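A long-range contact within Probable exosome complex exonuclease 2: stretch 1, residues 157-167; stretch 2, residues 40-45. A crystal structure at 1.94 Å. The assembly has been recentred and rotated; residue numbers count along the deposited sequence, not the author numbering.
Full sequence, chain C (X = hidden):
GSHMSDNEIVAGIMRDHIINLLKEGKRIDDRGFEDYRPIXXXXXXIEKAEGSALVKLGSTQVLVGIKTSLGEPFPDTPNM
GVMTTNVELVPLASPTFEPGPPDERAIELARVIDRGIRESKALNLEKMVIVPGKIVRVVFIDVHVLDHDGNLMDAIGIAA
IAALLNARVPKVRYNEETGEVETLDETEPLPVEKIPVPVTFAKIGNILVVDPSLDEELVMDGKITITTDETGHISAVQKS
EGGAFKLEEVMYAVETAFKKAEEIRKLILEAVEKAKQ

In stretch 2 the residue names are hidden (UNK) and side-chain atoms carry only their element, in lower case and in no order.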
ATOM      1  N   GLY C 157      -6.392 -22.293 -15.782  1.00 18.03           N
ATOM      2  CA  GLY C 157      -6.075 -23.595 -15.217  1.00 17.37           C
ATOM      3  C   GLY C 157      -5.374 -24.518 -16.214  1.00 18.61           C
ATOM      4  O   GLY C 157      -4.506 -25.310 -15.846  1.00 18.40           O
ATOM      5  N   ILE C 158      -5.790 -24.445 -17.464  1.00 19.04           N
ATOM      6  CA  ILE C 158      -5.182 -25.259 -18.540  1.00 20.22           C
ATOM      7  C   ILE C 158      -3.745 -24.830 -18.658  1.00 19.51           C
ATOM      8  O   ILE C 158      -2.835 -25.642 -18.560  1.00 21.11           O
ATOM      9  CB  ILE C 158      -5.874 -25.044 -19.848  1.00 19.98           C
ATOM     10  CG1 ILE C 158      -7.221 -25.746 -19.820  1.00 21.77           C
ATOM     11  CG2 ILE C 158      -5.101 -25.640 -21.020  1.00 20.84           C
ATOM     12  CD1 ILE C 158      -8.151 -25.211 -20.894  1.00 21.36           C
ATOM     13  N   ALA C 159      -3.529 -23.532 -18.799  1.00 19.14           N
ATOM     14  CA  ALA C 159      -2.154 -23.005 -18.863  1.00 18.69           C
ATOM     15  C   ALA C 159      -1.335 -23.393 -17.645  1.00 18.38           C
ATOM     16  O   ALA C 159      -0.161 -23.670 -17.784  1.00 16.91           O
ATOM     17  CB  ALA C 159      -2.165 -21.514 -19.021  1.00 16.80           C
ATOM     18  N   ALA C 160      -1.955 -23.403 -16.451  1.00 19.40           N
ATOM     19  CA  ALA C 160      -1.197 -23.587 -15.193  1.00 18.74           C
ATOM     20  C   ALA C 160      -0.721 -25.016 -15.158  1.00 19.17           C
ATOM     21  O   ALA C 160       0.465 -25.284 -14.976  1.00 20.64           O
ATOM     22  CB  ALA C 160      -2.033 -23.247 -13.949  1.00 18.81           C
ATOM     23  N   ILE C 161      -1.619 -25.957 -15.421  1.00 18.43           N
ATOM     24  CA  ILE C 161      -1.204 -27.322 -15.332  1.00 17.84           C
ATOM     25  C   ILE C 161      -0.292 -27.674 -16.513  1.00 19.05           C
ATOM     26  O   ILE C 161       0.625 -28.512 -16.382  1.00 18.39           O
ATOM     27  CB  ILE C 161      -2.398 -28.322 -15.183  1.00 18.63           C
ATOM     28  CG1 ILE C 161      -1.867 -29.708 -14.773  1.00 17.48           C
ATOM     29  CG2 ILE C 161      -3.218 -28.362 -16.414  1.00 18.06           C
ATOM     30  CD1 ILE C 161      -1.361 -29.664 -13.272  1.00 15.48           C
ATOM     31  N   ALA C 162      -0.529 -27.057 -17.658  1.00 18.37           N
ATOM     32  CA  ALA C 162       0.344 -27.362 -18.794  1.00 20.03           C
ATOM     33  C   ALA C 162       1.733 -26.807 -18.505  1.00 19.63           C
ATOM     34  O   ALA C 162       2.735 -27.403 -18.877  1.00 21.02           O
ATOM     35  CB  ALA C 162      -0.238 -26.800 -20.121  1.00 20.02           C
ATOM     36  N   ALA C 163       1.820 -25.663 -17.828  1.00 19.23           N
ATOM     37  CA  ALA C 163       3.130 -25.062 -17.569  1.00 18.38           C
ATOM     38  C   ALA C 163       3.868 -25.951 -16.535  1.00 19.55           C
ATOM     39  O   ALA C 163       5.057 -26.251 -16.668  1.00 21.53           O
ATOM     40  CB  ALA C 163       2.961 -23.640 -17.071  1.00 18.26           C
ATOM     41  N   LEU C 164       3.134 -26.453 -15.538  1.00 19.63           N
ATOM     42  CA  LEU C 164       3.722 -27.341 -14.499  1.00 19.67           C
ATOM     43  C   LEU C 164       4.228 -28.648 -15.109  1.00 20.90           C
ATOM     44  O   LEU C 164       5.312 -29.174 -14.754  1.00 22.32           O
ATOM     45  CB  LEU C 164       2.646 -27.596 -13.443  1.00 19.25           C
ATOM     46  CG  LEU C 164       2.433 -26.436 -12.502  1.00 19.40           C
ATOM     47  CD1 LEU C 164       1.209 -26.765 -11.726  1.00 19.89           C
ATOM     48  CD2 LEU C 164       3.624 -26.381 -11.543  1.00 19.50           C
ATOM     49  N   LEU C 165       3.456 -29.178 -16.048  1.00 20.22           N
ATOM     50  CA  LEU C 165       3.879 -30.364 -16.782  1.00 23.11           C
ATOM     51  C   LEU C 165       5.087 -30.058 -17.627  1.00 23.66           C
ATOM     52  O   LEU C 165       5.909 -30.894 -17.806  1.00 21.98           O
ATOM     53  CB  LEU C 165       2.781 -30.899 -17.684  1.00 22.31           C
ATOM     54  CG  LEU C 165       1.633 -31.536 -16.893  1.00 21.89           C
ATOM     55  CD1 LEU C 165       0.405 -31.580 -17.793  1.00 20.67           C
ATOM     56  CD2 LEU C 165       2.046 -32.910 -16.339  1.00 21.93           C
ATOM     57  N   ASN C 166       5.178 -28.834 -18.129  1.00 22.77           N
ATOM     58  CA  ASN C 166       6.326 -28.401 -18.936  1.00 23.77           C
ATOM     59  C   ASN C 166       7.588 -28.095 -18.136  1.00 24.40           C
ATOM     60  O   ASN C 166       8.691 -27.956 -18.703  1.00 27.10           O
ATOM     61  CB  ASN C 166       5.938 -27.110 -19.666  1.00 22.38           C
ATOM     62  CG  ASN C 166       7.050 -26.556 -20.493  1.00 22.48           C
ATOM     63  OD1 ASN C 166       7.450 -25.458 -20.289  1.00 23.63           O
ATOM     64  ND2 ASN C 166       7.542 -27.332 -21.455  1.00 24.12           N
ATOM     65  N   ALA C 167       7.427 -27.956 -16.831  1.00 23.45           N
ATOM     66  CA  ALA C 167       8.446 -27.381 -16.018  1.00 23.56           C
ATOM     67  C   ALA C 167       9.548 -28.382 -15.895  1.00 24.46           C
ATOM     68  O   ALA C 167       9.304 -29.598 -15.809  1.00 24.08           O
ATOM     69  CB  ALA C 167       7.897 -27.011 -14.668  1.00 22.78           C
ATOM     70  N   UNK C  40      -5.672 -23.522 -28.261  1.00 25.31           N
ATOM     71  CA  UNK C  40      -4.265 -23.630 -28.633  1.00 28.63           C
ATOM     72  C   UNK C  40      -3.483 -23.704 -27.346  1.00 26.14           C
ATOM     73  O   UNK C  40      -3.632 -22.840 -26.521  1.00 25.78           O
ATOM     74  o   UNK C  40      -2.178 -20.880 -31.415  1.00 42.50           O
ATOM     75  c   UNK C  40      -4.019 -22.405 -30.901  1.00 34.53           C
ATOM     76  o   UNK C  40      -4.129 -20.466 -32.359  1.00 44.41           O
ATOM     77  c   UNK C  40      -3.393 -21.164 -31.613  1.00 36.76           C
ATOM     78  c   UNK C  40      -3.802 -22.388 -29.405  1.00 28.03           C
ATOM     79  N   UNK C  41      -2.681 -24.751 -27.154  1.00 26.99           N
ATOM     80  CA  UNK C  41      -1.817 -24.844 -25.973  1.00 24.62           C
ATOM     81  C   UNK C  41      -0.410 -24.959 -26.521  1.00 25.74           C
ATOM     82  O   UNK C  41      -0.138 -25.775 -27.418  1.00 25.30           O
ATOM     83  c   UNK C  41      -2.154 -26.062 -25.091  1.00 23.99           C
ATOM     84  c   UNK C  41      -3.608 -25.979 -24.633  1.00 22.04           C
ATOM     85  c   UNK C  41      -1.222 -26.100 -23.860  1.00 24.91           C
ATOM     86  c   UNK C  41      -4.093 -27.236 -24.036  1.00 21.80           C
ATOM     87  N   UNK C  42       0.457 -24.074 -26.078  1.00 23.36           N
ATOM     88  CA  UNK C  42       1.835 -24.160 -26.468  1.00 27.12           C
ATOM     89  C   UNK C  42       2.672 -23.954 -25.265  1.00 26.48           C
ATOM     90  O   UNK C  42       2.599 -22.906 -24.617  1.00 25.89           O
ATOM     91  c   UNK C  42       4.032 -22.442 -29.152  1.00 40.87           C
ATOM     92  o   UNK C  42       3.271 -21.496 -29.462  1.00 43.13           O
ATOM     93  c   UNK C  42       3.543 -23.486 -28.186  1.00 34.76           C
ATOM     94  c   UNK C  42       2.205 -23.127 -27.513  1.00 28.43           C
ATOM     95  o   UNK C  42       5.185 -22.578 -29.609  1.00 46.32           O
ATOM     96  N   UNK C  43       3.515 -24.934 -24.996  1.00 27.10           N
ATOM     97  CA  UNK C  43       4.203 -25.059 -23.718  1.00 26.69           C
ATOM     98  C   UNK C  43       5.682 -24.722 -23.890  1.00 26.14           C
ATOM     99  O   UNK C  43       6.226 -24.855 -24.971  1.00 28.12           O
ATOM    100  c   UNK C  43       3.841 -26.467 -23.192  1.00 26.91           C
ATOM    101  c   UNK C  43       2.930 -26.365 -22.028  1.00 24.56           C
ATOM    102  c   UNK C  43       4.996 -27.347 -22.980  1.00 30.71           C
ATOM    103  N   UNK C  44       6.309 -24.147 -22.881  1.00 25.36           N
ATOM    104  CA  UNK C  44       7.744 -23.891 -22.960  1.00 25.59           C
ATOM    105  C   UNK C  44       8.121 -22.682 -23.775  1.00 25.92           C
ATOM    106  O   UNK C  44       9.240 -22.569 -24.253  1.00 26.94           O
ATOM    107  N   UNK C  45       7.181 -21.754 -23.888  1.00 25.70           N
ATOM    108  CA  UNK C  45       7.335 -20.557 -24.715  1.00 26.10           C
ATOM    109  C   UNK C  45       8.231 -19.487 -24.042  1.00 24.63           C
ATOM    110  O   UNK C  45       8.814 -18.665 -24.731  1.00 24.63           O
ATOM    111  c   UNK C  45       5.940 -19.942 -25.071  1.00 24.85           C
ATOM    112  c   UNK C  45       5.182 -19.554 -23.823  1.00 22.69           C
ATOM    113  c   UNK C  45       5.119 -20.910 -25.848  1.00 27.95           C
TER

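Stretch 1 is largely helical, continuing a helix that begins earlier in the chain, and positions 40-43 of stretch 2 form the end of a strand that packs against it at an axis separation of 8.7 Å, the two N-to-C directions 30° apart.

Position 40 carries an unbranched run of three carbons, the third bearing two oxygens. This is a carboxylate two methylenes removed from the backbone, and no side-chain atom comes within 9 Å of stretch 1. The residue is Glu40, exposed to solvent.

Position 41 has four side-chain carbons and no heteroatom. The chain forks at the first carbon, with one arm of one carbon and another of two, and its CA-to-CB bond points toward the helix. The end of the longer arm lies 3.6 Å from CG2 of Ile158, while the shorter arm lies 3.9 Å from CB of Ala162. A beta-branched chain of this length is isoleucine, Ile41, with chi1 m and chi2 t; its CD1 and CG2 thus reach residues one helical turn apart.

Position 42 again shows three carbons in line and two oxygens on the last. Its CA-to-CB bond points away from the helix, as expected from the alternation of side chains along a strand, and the side chain stays more than 8 Å from stretch 1. It is Glu42, extended into solvent.

Position 43 returns toward the helix with three carbons, a first atom carrying two others. One branch lies 3.7 Å from CB of Ala162 and 3.3 Å from its backbone O; the other is 3.0 Å from ND2 of Asn166, a tight approach. The short symmetric fork identifies Val43, whose chi1 of 120° falls between the usual wells.

Position 44 has no side-chain atoms and is Gly44. Its positive phi of 79° by itself favours glycine, and a CB placed here would sit only 3.2 Å from ND2 of Asn166. Its CA lies 3.1 Å from OD1 of Asn166. Gly44 N is equally close to this oxygen, at 3.1 Å, but the angle is too poor for a hydrogen bond.

Position 45, beyond the strand, bears three carbons forked at the first and does not touch stretch 1. It is Val45, with chi1 m.

The contact therefore rests on packing, without a hydrogen bond between the stretches. Ile41 and Val43, alternate residues of the strand, meet Ile158 and Ala162, and the small Ala162 side chain contacts both. Farther along stretch 1, Asn166 covers Val43 and Gly44; its OD1 is hydrogen-bonded elsewhere in the structure.

Stretch 2 40-45: EIEVGV
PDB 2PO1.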